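Local coordinates for assembly chaperone of ribosomal protein L4 (Acl4) (Chaetomium thermophilum, PDB 5TQB) that probably acts as a dedicated chaperone that binds newly made ribosomal protein L4 through its helical repeat scaffold before assembly into the ribosome, at residues Val153-Tyr156 and Met157-Ser161; Glu203-Glu206 and Ala207-Ser211; Ala11-Leu14 and Leu15-Asp19; Asn3-Glu6 and Leu7-Arg10; Arg272-Leu275 and Gly276-Arg280. All coordinates share one frame; numbering follows the deposited sequence.

Contact 1: Val153-Tyr156 and Met157-Ser161; sequences VEVY and MTDLS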
loop_
_atom_site.group_PDB
_atom_site.type_symbol
_atom_site.label_atom_id
_atom_site.label_comp_id
_atom_site.label_asym_id
_atom_site.label_seq_id
_atom_site.Cartn_x
_atom_site.Cartn_y
_atom_site.Cartn_z
ATOM N N VAL B 153 17.272 3.601 13.092
ATOM C CA VAL B 153 17.696 2.226 13.335
ATOM C C VAL B 153 18.243 1.596 12.057
ATOM O O VAL B 153 19.303 0.965 12.071
ATOM C CB VAL B 153 16.526 1.360 13.879
ATOM C CG1 VAL B 153 16.873 -0.130 13.841
ATOM C CG2 VAL B 153 16.164 1.777 15.302
ATOM N N GLU B 154 17.524 1.788 10.956
ATOM C CA GLU B 154 17.867 1.158 9.684
ATOM C C GLU B 154 19.128 1.764 9.057
ATOM O O GLU B 154 19.841 1.087 8.311
ATOM C CB GLU B 154 16.676 1.233 8.719
ATOM C CG GLU B 154 15.492 0.355 9.147
ATOM C CD GLU B 154 14.147 0.801 8.555
ATOM O OE1 GLU B 154 14.137 1.616 7.604
ATOM O OE2 GLU B 154 13.094 0.333 9.050
ATOM N N VAL B 155 19.415 3.029 9.358
ATOM C CA VAL B 155 20.671 3.634 8.915
ATOM C C VAL B 155 21.844 2.979 9.648
ATOM O O VAL B 155 22.895 2.720 9.053
ATOM C CB VAL B 155 20.703 5.159 9.158
ATOM C CG1 VAL B 155 22.021 5.749 8.692
ATOM C CG2 VAL B 155 19.553 5.846 8.437
ATOM N N TYR B 156 21.661 2.707 10.939
ATOM C CA TYR B 156 22.726 2.120 11.745
ATOM C C TYR B 156 22.946 0.642 11.438
ATOM O O TYR B 156 23.959 0.069 11.838
ATOM C CB TYR B 156 22.460 2.322 13.241
ATOM C CG TYR B 156 22.938 3.664 13.743
ATOM C CD1 TYR B 156 24.297 3.932 13.882
ATOM C CD2 TYR B 156 22.040 4.664 14.065
ATOM C CE1 TYR B 156 24.739 5.158 14.330
ATOM C CE2 TYR B 156 22.472 5.894 14.517
ATOM C CZ TYR B 156 23.818 6.139 14.645
ATOM O OH TYR B 156 24.237 7.370 15.097
HETATM N N MSE B 157 22.001 0.033 10.724
HETATM C CA MSE B 157 22.136 -1.360 10.312
HETATM C C MSE B 157 22.497 -1.452 8.833
HETATM O O MSE B 157 22.563 -2.546 8.273
HETATM C CB MSE B 157 20.852 -2.131 10.595
HETATM C CG MSE B 157 20.488 -2.186 12.068
HETATM SE SE MSE B 157 18.870 -3.213 12.400
HETATM C CE MSE B 157 19.578 -4.984 12.024
ATOM N N THR B 158 22.722 -0.296 8.212
ATOM C CA THR B 158 23.250 -0.233 6.856
ATOM C C THR B 158 24.436 0.736 6.787
ATOM O O THR B 158 25.575 0.337 7.046
ATOM C CB THR B 158 22.166 0.148 5.825
ATOM O OG1 THR B 158 21.480 1.344 6.234
ATOM C CG2 THR B 158 21.160 -1.001 5.666
ATOM N N ASP B 159 24.165 1.999 6.459
ATOM C CA ASP B 159 25.217 3.000 6.236
ATOM C C ASP B 159 26.256 3.069 7.370
ATOM O O ASP B 159 27.461 3.138 7.116
ATOM C CB ASP B 159 24.598 4.390 6.064
ATOM C CG ASP B 159 23.585 4.462 4.922
ATOM O OD1 ASP B 159 23.045 5.569 4.695
ATOM O OD2 ASP B 159 23.329 3.433 4.253
ATOM N N LEU B 160 25.780 3.058 8.612
ATOM C CA LEU B 160 26.641 3.250 9.778
ATOM C C LEU B 160 26.807 1.963 10.590
ATOM O O LEU B 160 27.096 2.008 11.787
ATOM C CB LEU B 160 26.080 4.363 10.673
ATOM C CG LEU B 160 25.881 5.733 10.016
ATOM C CD1 LEU B 160 25.271 6.713 11.006
ATOM C CD2 LEU B 160 27.192 6.280 9.461
ATOM N N SER B 161 26.638 0.822 9.930
ATOM C CA SER B 161 26.791 -0.476 10.587
ATOM C C SER B 161 28.215 -0.746 11.084
ATOM O O SER B 161 28.427 -1.670 11.868
ATOM C CB SER B 161 26.326 -1.609 9.660
ATOM O OG SER B 161 27.041 -1.611 8.436
#
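Leu160 folds back on Tyr156 and lays its CD1 methyl over one face of the ring, a CH-pi contact 4.1 Å from the ring centroid and 27° off the normal. Lower on the same side chain, Leu160 CB meets Tyr156 CD1 at 3.7 Å. Val155 runs alongside: with its CG1 anti to the backbone N (chi1 180°), that methyl is brought to 4.1 Å from Leu160 CG. Next to these apolar contacts Val155 O is gripped twice, by Leu160 N at 2.9 Å in an almost straight bond (177°) and by Thr158 N at 3.1 Å from the opposite face of the carbonyl plane. After helix 131-156 the chain makes a type I beta turn from Thr158 to Ser161, in which Ser161 OG binds Thr158 O in the carbonyl plane, on a lone pair. The other side is looser. Met157 N makes weak bonds to Val153 O and Glu154 O, and the selenomethionine SE merely runs beside Val153 CG1, 3.9 Å away. Thr158 OG1 gives the firm link there, donating to Glu154 O at 2.7 Å. The carboxylates of Glu154 and Asp159 form salt bridges with basic side chains of another protein's chain, and Asp159 OD2 also bonds to its backbone.

Contact 2: Glu203-Glu206 and Ala207-Ser211; sequences EARE and ALRRS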
loop_
_atom_site.group_PDB
_atom_site.type_symbol
_atom_site.label_atom_id
_atom_site.label_comp_id
_atom_site.label_asym_id
_atom_site.label_seq_id
_atom_site.Cartn_x
_atom_site.Cartn_y
_atom_site.Cartn_z
ATOM N N GLU B 203 12.702 -14.316 19.554
ATOM C CA GLU B 203 12.157 -13.017 19.917
ATOM C C GLU B 203 11.788 -12.227 18.667
ATOM O O GLU B 203 10.870 -11.412 18.696
ATOM C CB GLU B 203 13.147 -12.232 20.775
ATOM C CG GLU B 203 13.421 -12.880 22.122
ATOM C CD GLU B 203 14.269 -12.007 23.021
ATOM O OE1 GLU B 203 15.349 -12.464 23.443
ATOM O OE2 GLU B 203 13.853 -10.862 23.303
ATOM N N ALA B 204 12.502 -12.467 17.571
ATOM C CA ALA B 204 12.164 -11.830 16.303
ATOM C C ALA B 204 10.803 -12.316 15.818
ATOM O O ALA B 204 9.977 -11.519 15.378
ATOM C CB ALA B 204 13.232 -12.105 15.255
ATOM N N ARG B 205 10.575 -13.624 15.906
ATOM C CA ARG B 205 9.296 -14.206 15.514
ATOM C C ARG B 205 8.180 -13.650 16.386
ATOM O O ARG B 205 7.116 -13.282 15.889
ATOM C CB ARG B 205 9.329 -15.733 15.630
ATOM C CG ARG B 205 10.280 -16.412 14.657
ATOM C CD ARG B 205 10.073 -17.916 14.625
ATOM N NE ARG B 205 11.082 -18.585 13.806
ATOM C CZ ARG B 205 12.146 -19.232 14.281
ATOM N NH1 ARG B 205 12.365 -19.324 15.589
ATOM N NH2 ARG B 205 13.000 -19.798 13.437
ATOM N N GLU B 206 8.441 -13.593 17.689
ATOM C CA GLU B 206 7.493 -13.067 18.663
ATOM C C GLU B 206 7.079 -11.639 18.310
ATOM O O GLU B 206 5.897 -11.291 18.366
ATOM C CB GLU B 206 8.127 -13.096 20.052
ATOM C CG GLU B 206 7.191 -12.736 21.192
ATOM C CD GLU B 206 7.899 -12.723 22.537
ATOM O OE1 GLU B 206 7.289 -13.153 23.540
ATOM O OE2 GLU B 206 9.069 -12.282 22.590
ATOM N N ALA B 207 8.059 -10.822 17.935
ATOM C CA ALA B 207 7.817 -9.428 17.586
ATOM C C ALA B 207 6.999 -9.308 16.306
ATOM O O ALA B 207 6.073 -8.502 16.228
ATOM C CB ALA B 207 9.134 -8.688 17.435
ATOM N N LEU B 208 7.345 -10.109 15.303
ATOM C CA LEU B 208 6.661 -10.056 14.017
ATOM C C LEU B 208 5.215 -10.532 14.126
ATOM O O LEU B 208 4.316 -9.974 13.494
ATOM C CB LEU B 208 7.412 -10.904 12.994
ATOM C CG LEU B 208 8.697 -10.300 12.425
ATOM C CD1 LEU B 208 9.445 -11.329 11.592
ATOM C CD2 LEU B 208 8.417 -9.057 11.593
ATOM N N ARG B 209 4.997 -11.566 14.931
ATOM C CA ARG B 209 3.658 -12.084 15.182
ATOM C C ARG B 209 2.806 -11.007 15.845
ATOM O O ARG B 209 1.591 -10.945 15.642
ATOM C CB ARG B 209 3.737 -13.319 16.084
ATOM C CG ARG B 209 3.033 -14.563 15.551
ATOM C CD ARG B 209 3.883 -15.816 15.760
ATOM N NE ARG B 209 4.479 -15.865 17.094
ATOM C CZ ARG B 209 5.552 -16.585 17.420
ATOM N NH1 ARG B 209 6.169 -17.330 16.510
ATOM N NH2 ARG B 209 6.013 -16.555 18.661
ATOM N N ARG B 210 3.451 -10.152 16.632
ATOM C CA ARG B 210 2.751 -9.071 17.313
ATOM C C ARG B 210 2.374 -7.946 16.355
ATOM O O ARG B 210 1.271 -7.405 16.433
ATOM C CB ARG B 210 3.598 -8.513 18.453
ATOM C CG ARG B 210 2.982 -7.293 19.096
ATOM C CD ARG B 210 3.496 -7.078 20.491
ATOM N NE ARG B 210 2.826 -5.952 21.127
ATOM C CZ ARG B 210 3.067 -5.543 22.365
ATOM N NH1 ARG B 210 3.965 -6.170 23.113
ATOM N NH2 ARG B 210 2.407 -4.502 22.857
ATOM N N SER B 211 3.290 -7.591 15.459
ATOM C CA SER B 211 3.034 -6.536 14.490
ATOM C C SER B 211 1.901 -6.929 13.554
ATOM O O SER B 211 1.076 -6.098 13.188
ATOM C CB SER B 211 4.289 -6.235 13.672
ATOM O OG SER B 211 4.603 -7.312 12.808
#
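Arg205 O receives the shortest bond between the two segments, from Arg209 N at 2.9 Å, with the donor nearly along the C=O axis. The same carbonyl oxygen also lies under the guanidinium of Arg209, 3.8 Å from its plane and displaced toward the rim of the group. Arg209 reaches this position by turning back on its own helix. Its chi1 of -127° and chi2 of 137° both fall outside the usual staggered positions, and a further bend at chi3 (44°) lays the flat group over the preceding turn. Arg209 NH1 then comes to 3.6 Å from Arg205 CB, while Arg209 NH2 sits 3.8 Å from Glu206 CA. These segments make up most of helix 201-212, which belongs to an all-helical array consistent with a tetratricopeptide-like scaffold. Regular bonds of the alpha-helical kind continue around it, Ala207 N to Glu203 O and Leu208 N to Ala204 O, both at 3.0 Å. On the buried side Leu208 sets its CG 3.4 Å from Ala204 O and packs against Leu234, Leu237 and Leu238 of helix 228-240. Arg205 runs out extended: its NE donates to Val241 O and its NH1 forms a salt bridge with Glu202. Arg209 NH2 has a long, weak ion pair with Glu202 OE2, so one carboxylate stands between two arginines and would probably offset their like charges.

Contact 3: Ala11-Leu14 and Leu15-Asp19; sequences ATTL and LEEGD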
loop_
_atom_site.group_PDB
_atom_site.type_symbol
_atom_site.label_atom_id
_atom_site.label_comp_id
_atom_site.label_asym_id
_atom_site.label_seq_id
_atom_site.Cartn_x
_atom_site.Cartn_y
_atom_site.Cartn_z
ATOM N N ALA B 11 -3.699 23.600 -5.014
ATOM C CA ALA B 11 -2.660 22.678 -5.446
ATOM C C ALA B 11 -2.689 21.404 -4.605
ATOM O O ALA B 11 -2.442 20.310 -5.113
ATOM C CB ALA B 11 -1.298 23.338 -5.367
ATOM N N THR B 12 -3.015 21.547 -3.326
ATOM C CA THR B 12 -3.098 20.402 -2.430
ATOM C C THR B 12 -4.251 19.482 -2.819
ATOM O O THR B 12 -4.111 18.255 -2.792
ATOM C CB THR B 12 -3.247 20.853 -0.966
ATOM O OG1 THR B 12 -2.075 21.580 -0.578
ATOM C CG2 THR B 12 -3.403 19.658 -0.036
ATOM N N THR B 13 -5.386 20.072 -3.179
ATOM C CA THR B 13 -6.529 19.298 -3.647
ATOM C C THR B 13 -6.165 18.575 -4.933
ATOM O O THR B 13 -6.495 17.403 -5.106
ATOM C CB THR B 13 -7.757 20.193 -3.903
ATOM O OG1 THR B 13 -8.109 20.879 -2.698
ATOM C CG2 THR B 13 -8.953 19.362 -4.375
ATOM N N LEU B 14 -5.478 19.279 -5.829
ATOM C CA LEU B 14 -5.051 18.698 -7.096
ATOM C C LEU B 14 -4.106 17.522 -6.860
ATOM O O LEU B 14 -4.187 16.503 -7.541
ATOM C CB LEU B 14 -4.365 19.754 -7.968
ATOM C CG LEU B 14 -5.266 20.819 -8.601
ATOM C CD1 LEU B 14 -4.432 21.920 -9.237
ATOM C CD2 LEU B 14 -6.195 20.198 -9.630
ATOM N N LEU B 15 -3.217 17.670 -5.889
ATOM C CA LEU B 15 -2.272 16.619 -5.553
ATOM C C LEU B 15 -3.014 15.411 -4.983
ATOM O O LEU B 15 -2.689 14.267 -5.299
ATOM C CB LEU B 15 -1.244 17.143 -4.549
ATOM C CG LEU B 15 -0.045 16.242 -4.251
ATOM C CD1 LEU B 15 0.765 15.959 -5.505
ATOM C CD2 LEU B 15 0.836 16.882 -3.195
ATOM N N GLU B 16 -4.022 15.676 -4.157
ATOM C CA GLU B 16 -4.806 14.615 -3.536
ATOM C C GLU B 16 -5.734 13.925 -4.535
ATOM O O GLU B 16 -6.299 12.875 -4.232
ATOM C CB GLU B 16 -5.630 15.167 -2.372
ATOM C CG GLU B 16 -4.810 15.540 -1.149
ATOM C CD GLU B 16 -5.672 15.992 0.018
ATOM O OE1 GLU B 16 -6.912 16.035 -0.136
ATOM O OE2 GLU B 16 -5.111 16.300 1.092
ATOM N N GLU B 17 -5.895 14.521 -5.714
ATOM C CA GLU B 17 -6.717 13.938 -6.775
ATOM C C GLU B 17 -5.855 13.243 -7.822
ATOM O O GLU B 17 -6.357 12.815 -8.860
ATOM C CB GLU B 17 -7.571 15.013 -7.455
ATOM C CG GLU B 17 -8.802 15.412 -6.666
ATOM C CD GLU B 17 -9.649 16.456 -7.376
ATOM O OE1 GLU B 17 -9.655 16.485 -8.629
ATOM O OE2 GLU B 17 -10.311 17.248 -6.673
ATOM N N GLY B 18 -4.556 13.146 -7.554
ATOM C CA GLY B 18 -3.637 12.489 -8.463
ATOM C C GLY B 18 -3.321 13.301 -9.708
ATOM O O GLY B 18 -2.771 12.771 -10.675
ATOM N N ASP B 19 -3.665 14.587 -9.686
ATOM C CA ASP B 19 -3.377 15.475 -10.812
ATOM C C ASP B 19 -2.096 16.255 -10.525
ATOM O O ASP B 19 -2.119 17.469 -10.319
ATOM C CB ASP B 19 -4.552 16.424 -11.069
ATOM C CG ASP B 19 -4.447 17.132 -12.408
ATOM O OD1 ASP B 19 -3.325 17.209 -12.957
ATOM O OD2 ASP B 19 -5.486 17.610 -12.917
#
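With chi1 of -59°, Thr13 sets its hydroxyl beside its own backbone N and its CG2 methyl anti to that N, turned along the helix toward Glu17, whose chi1 of -78° starts an extended chain running the same way. The two side chains lie side by side, and Glu17 OE2 ends 3.4 Å from Thr13 CG2. Thr12 and Glu16 repeat the pattern one residue earlier, more loosely, with Glu16 OE2 at 3.9 Å from Thr12 CG2. Both threonine hydroxyls turn back up the helix, to Leu8 O and Asp9 O, so it is methyls that meet the carboxylates. Glu16 also presses its CG to 3.2 Å from Thr12 O, the carbonyl that accepts from Glu16 N at 2.9 Å. Leu14 faces the other way, packing on Thr22, Ala23 and Val26 of helix 20-32. Asp19, the N-cap of helix 20-32, directs OD1 to Thr22 OG1 and OD2 to a basic side chain of another protein's chain. At the end of helix 4-16 Leu14 O accepts from Asp19 N at 2.9 Å and Leu15 O from Gly18 N at 3.1 Å. Gly18, with positive phi, is the C-prime residue: this is a Schellman motif, ending one helix of a hairpin just where the next is capped.

Contact 4: Asn3-Glu6 and Leu7-Arg10; sequences NPKE and LLDR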
loop_
_atom_site.group_PDB
_atom_site.type_symbol
_atom_site.label_atom_id
_atom_site.label_comp_id
_atom_site.label_asym_id
_atom_site.label_seq_id
_atom_site.Cartn_x
_atom_site.Cartn_y
_atom_site.Cartn_z
ATOM N N ASN B 3 -5.695 35.536 -3.258
ATOM C CA ASN B 3 -4.824 35.196 -2.137
ATOM C C ASN B 3 -4.003 33.935 -2.446
ATOM O O ASN B 3 -4.572 32.916 -2.841
ATOM C CB ASN B 3 -5.660 34.984 -0.870
ATOM C CG ASN B 3 -4.807 34.835 0.380
ATOM O OD1 ASN B 3 -3.847 34.067 0.406
ATOM N ND2 ASN B 3 -5.159 35.573 1.426
ATOM N N PRO B 4 -2.665 33.993 -2.263
ATOM C CA PRO B 4 -1.812 32.826 -2.540
ATOM C C PRO B 4 -2.111 31.611 -1.669
ATOM O O PRO B 4 -1.783 30.489 -2.062
ATOM C CB PRO B 4 -0.401 33.331 -2.220
ATOM C CG PRO B 4 -0.478 34.795 -2.263
ATOM C CD PRO B 4 -1.866 35.166 -1.865
ATOM N N LYS B 5 -2.693 31.820 -0.494
ATOM C CA LYS B 5 -3.024 30.703 0.387
ATOM C C LYS B 5 -4.098 29.828 -0.262
ATOM O O LYS B 5 -4.098 28.608 -0.094
ATOM C CB LYS B 5 -3.474 31.208 1.762
ATOM C CG LYS B 5 -4.084 30.145 2.674
ATOM C CD LYS B 5 -3.126 28.997 2.957
ATOM C CE LYS B 5 -3.775 27.948 3.854
ATOM N NZ LYS B 5 -2.871 26.797 4.137
ATOM N N GLU B 6 -4.997 30.458 -1.018
ATOM C CA GLU B 6 -6.031 29.734 -1.750
ATOM C C GLU B 6 -5.402 28.872 -2.834
ATOM O O GLU B 6 -5.857 27.758 -3.095
ATOM C CB GLU B 6 -7.040 30.708 -2.371
ATOM C CG GLU B 6 -8.201 30.019 -3.094
ATOM C CD GLU B 6 -9.250 30.996 -3.632
ATOM O OE1 GLU B 6 -10.024 30.594 -4.528
ATOM O OE2 GLU B 6 -9.310 32.156 -3.160
ATOM N N LEU B 7 -4.349 29.385 -3.463
ATOM C CA LEU B 7 -3.604 28.611 -4.454
ATOM C C LEU B 7 -2.914 27.394 -3.842
ATOM O O LEU B 7 -2.807 26.353 -4.488
ATOM C CB LEU B 7 -2.569 29.486 -5.155
ATOM C CG LEU B 7 -3.049 30.281 -6.370
ATOM C CD1 LEU B 7 -4.459 30.797 -6.188
ATOM C CD2 LEU B 7 -2.093 31.430 -6.648
ATOM N N LEU B 8 -2.437 27.521 -2.605
ATOM C CA LEU B 8 -1.809 26.390 -1.920
ATOM C C LEU B 8 -2.831 25.298 -1.642
ATOM O O LEU B 8 -2.535 24.110 -1.769
ATOM C CB LEU B 8 -1.169 26.829 -0.601
ATOM C CG LEU B 8 0.074 27.716 -0.672
ATOM C CD1 LEU B 8 0.619 27.971 0.730
ATOM C CD2 LEU B 8 1.152 27.101 -1.555
ATOM N N ASP B 9 -4.034 25.707 -1.255
ATOM C CA ASP B 9 -5.102 24.762 -0.980
ATOM C C ASP B 9 -5.538 24.088 -2.273
ATOM O O ASP B 9 -5.788 22.887 -2.302
ATOM C CB ASP B 9 -6.282 25.469 -0.317
ATOM C CG ASP B 9 -5.902 26.128 0.996
ATOM O OD1 ASP B 9 -4.818 25.807 1.526
ATOM O OD2 ASP B 9 -6.687 26.965 1.500
ATOM N N ARG B 10 -5.610 24.866 -3.345
ATOM C CA ARG B 10 -5.992 24.330 -4.642
ATOM C C ARG B 10 -4.984 23.280 -5.110
ATOM O O ARG B 10 -5.364 22.197 -5.547
ATOM C CB ARG B 10 -6.103 25.462 -5.663
ATOM C CG ARG B 10 -6.460 25.021 -7.072
ATOM C CD ARG B 10 -7.823 24.348 -7.140
ATOM N NE ARG B 10 -8.091 23.832 -8.481
ATOM C CZ ARG B 10 -8.895 22.807 -8.750
ATOM N NH1 ARG B 10 -9.529 22.173 -7.771
ATOM N NH2 ARG B 10 -9.065 22.413 -10.005
#
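The first turn of helix 4-16 is held at its start by an N-cap and along its flank by a salt bridge between Lys5 and Asp9, one turn apart. Lys5 NZ lies 3.4 Å from Asp9 OD1, and the methylene before it is as near, with Lys5 CE 3.3 Å from the same oxygen. A bend at chi2 (59°) swings the otherwise extended lysine across the aspartate, and beyond it NZ forms a second salt bridge with Glu80. With a methionine in place of Lys5, Asp9 and Glu80 would probably be left without their shared cation, and the carboxylate of Asp9 would be freer to turn. That carboxylate already lies close to another acceptor, Asp9 OD1 being 3.3 Å from Lys5 O, a proximity the ammonium probably helps to offset. The cap is Asn3: its OD1 accepts from Lys5 N at 2.7 Å, an N-H of the first turn, which has no preceding turn to bond to, in the amide carbonyl plane and at 158° at the hydrogen. Regular helical bonding then takes over, with Leu8 N to Pro4 O at 3.1 Å. On the inner face Leu8 packs against Ala30, Ala44 and Leu47 of the next two helices.

Contact 5: Arg272-Leu275 and Gly276-Arg280; sequences RYRL and GEKER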
loop_
_atom_site.group_PDB
_atom_site.type_symbol
_atom_site.label_atom_id
_atom_site.label_comp_id
_atom_site.label_asym_id
_atom_site.label_seq_id
_atom_site.Cartn_x
_atom_site.Cartn_y
_atom_site.Cartn_z
ATOM N N ARG B 272 7.552 -19.149 -1.463
ATOM C CA ARG B 272 6.868 -20.389 -1.781
ATOM C C ARG B 272 7.883 -21.480 -2.110
ATOM O O ARG B 272 7.649 -22.662 -1.842
ATOM C CB ARG B 272 5.881 -20.156 -2.935
ATOM C CG ARG B 272 4.634 -19.384 -2.500
ATOM C CD ARG B 272 3.812 -18.871 -3.674
ATOM N NE ARG B 272 2.573 -18.242 -3.218
ATOM C CZ ARG B 272 2.503 -17.043 -2.641
ATOM N NH1 ARG B 272 1.329 -16.564 -2.255
ATOM N NH2 ARG B 272 3.596 -16.319 -2.444
ATOM N N TYR B 273 9.024 -21.075 -2.661
ATOM C CA TYR B 273 10.120 -22.002 -2.936
ATOM C C TYR B 273 10.708 -22.528 -1.631
ATOM O O TYR B 273 10.957 -23.730 -1.490
ATOM C CB TYR B 273 11.210 -21.307 -3.758
ATOM C CG TYR B 273 12.417 -22.169 -4.033
ATOM C CD1 TYR B 273 13.475 -22.216 -3.138
ATOM C CD2 TYR B 273 12.504 -22.931 -5.190
ATOM C CE1 TYR B 273 14.582 -23.000 -3.379
ATOM C CE2 TYR B 273 13.612 -23.721 -5.442
ATOM C CZ TYR B 273 14.649 -23.751 -4.532
ATOM O OH TYR B 273 15.760 -24.533 -4.775
ATOM N N ARG B 274 10.931 -21.619 -0.685
ATOM C CA ARG B 274 11.474 -21.968 0.627
ATOM C C ARG B 274 10.511 -22.882 1.362
ATOM O O ARG B 274 10.914 -23.873 1.974
ATOM C CB ARG B 274 11.712 -20.704 1.463
ATOM C CG ARG B 274 12.759 -19.766 0.888
ATOM C CD ARG B 274 14.149 -20.268 1.176
ATOM N NE ARG B 274 14.465 -20.156 2.592
ATOM C CZ ARG B 274 15.418 -20.849 3.207
ATOM N NH1 ARG B 274 15.618 -20.670 4.504
ATOM N NH2 ARG B 274 16.159 -21.724 2.532
ATOM N N LEU B 275 9.230 -22.537 1.296
ATOM C CA LEU B 275 8.196 -23.331 1.939
ATOM C C LEU B 275 8.159 -24.741 1.346
ATOM O O LEU B 275 7.946 -25.721 2.059
ATOM C CB LEU B 275 6.837 -22.645 1.780
ATOM C CG LEU B 275 5.653 -23.311 2.480
ATOM C CD1 LEU B 275 5.903 -23.444 3.980
ATOM C CD2 LEU B 275 4.381 -22.524 2.220
ATOM N N GLY B 276 8.383 -24.835 0.040
ATOM C CA GLY B 276 8.380 -26.117 -0.636
ATOM C C GLY B 276 9.551 -26.984 -0.219
ATOM O O GLY B 276 9.419 -28.202 -0.111
ATOM N N GLU B 277 10.702 -26.356 0.012
ATOM C CA GLU B 277 11.883 -27.080 0.472
ATOM C C GLU B 277 11.591 -27.745 1.812
ATOM O O GLU B 277 11.900 -28.921 2.010
ATOM C CB GLU B 277 13.089 -26.146 0.615
ATOM C CG GLU B 277 13.715 -25.704 -0.701
ATOM C CD GLU B 277 15.060 -25.013 -0.507
ATOM O OE1 GLU B 277 16.031 -25.403 -1.191
ATOM O OE2 GLU B 277 15.146 -24.078 0.323
ATOM N N LYS B 278 10.986 -26.988 2.724
ATOM C CA LYS B 278 10.672 -27.492 4.058
ATOM C C LYS B 278 9.694 -28.662 3.990
ATOM O O LYS B 278 9.969 -29.743 4.521
ATOM C CB LYS B 278 10.101 -26.378 4.935
ATOM C CG LYS B 278 11.104 -25.297 5.295
ATOM C CD LYS B 278 10.447 -24.183 6.102
ATOM C CE LYS B 278 11.466 -23.184 6.648
ATOM N NZ LYS B 278 12.186 -22.430 5.584
ATOM N N GLU B 279 8.562 -28.446 3.324
ATOM C CA GLU B 279 7.541 -29.481 3.179
ATOM C C GLU B 279 8.117 -30.734 2.532
ATOM O O GLU B 279 7.716 -31.853 2.853
ATOM C CB GLU B 279 6.370 -28.958 2.345
ATOM C CG GLU B 279 5.571 -27.867 3.038
ATOM C CD GLU B 279 4.455 -27.300 2.172
ATOM O OE1 GLU B 279 4.407 -27.611 0.962
ATOM O OE2 GLU B 279 3.624 -26.539 2.711
ATOM N N ARG B 280 9.064 -30.537 1.621
ATOM C CA ARG B 280 9.693 -31.645 0.914
ATOM C C ARG B 280 10.590 -32.466 1.847
ATOM O O ARG B 280 10.599 -33.691 1.773
ATOM C CB ARG B 280 10.505 -31.112 -0.267
ATOM C CG ARG B 280 11.184 -32.175 -1.121
ATOM C CD ARG B 280 12.312 -31.526 -1.891
ATOM N NE ARG B 280 12.780 -32.327 -3.013
ATOM C CZ ARG B 280 13.737 -31.936 -3.847
ATOM N NH1 ARG B 280 14.327 -30.756 -3.677
ATOM N NH2 ARG B 280 14.108 -32.725 -4.847
#
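Glu277 CB starts 3.4 Å from Arg274 O. Glu277 CG then passes 3.5 Å from Tyr273 O, the acceptor for Glu277 N. The extended chain carries Glu277 CD to 3.5 Å from Tyr273 CE1, with the carboxylate and ring planes 42° apart. Here the two oxygens part. Glu277 OE1 comes to 3.7 Å from Tyr273 OH, whose hydrogen-bond partner is Ser330 on helix 318-333. Glu277 OE2 turns to Arg274 NH2 at 3.4 Å, a salt bridge whose N-H bond is weak and bent (128°), the guanidinium and carboxylate planes standing 62° apart. Bends at chi2 and chi3 curl the arginine round to that oxygen. A glutamine in place of Glu277 would probably leave Arg274 without its counter-charge in this stretch of helix 262-281. On the inward side of that helix Leu275 CG rests 3.8 Å from Glu279 OE2, while the glutamate's other oxygen binds Thr295, and the leucine packs against helix 244-257. Lys278 NZ sits over one face of the Arg274 guanidinium, 4.0 Å from its NH1. Two cations this close imply a repulsion that Glu277 on one of them, and Glu244 in a salt bridge with Lys278, probably offset.

The five local contacts sample an extended helical scaffold from one end toward the other. Contacts 3 and 4 adjoin on helix 4-16, their centres 13 Å apart, contact 4 at its capped start and contact 3 at its Schellman end. Contacts 1, 2 and 5 follow later in the chain at steps of about 21 and 22 Å between centres, so that contacts 4 and 5 finish with their centres 56 Å apart. No two touch, apart from the sequence join of contacts 3 and 4. Partner binding separates them as well: the chain of another protein reaches contacts 1 and 3, on opposite sides of the chain's centre with their centres 35 Å apart, and brushes Arg274 in contact 5, whereas it leaves contacts 2 and 4 untouched.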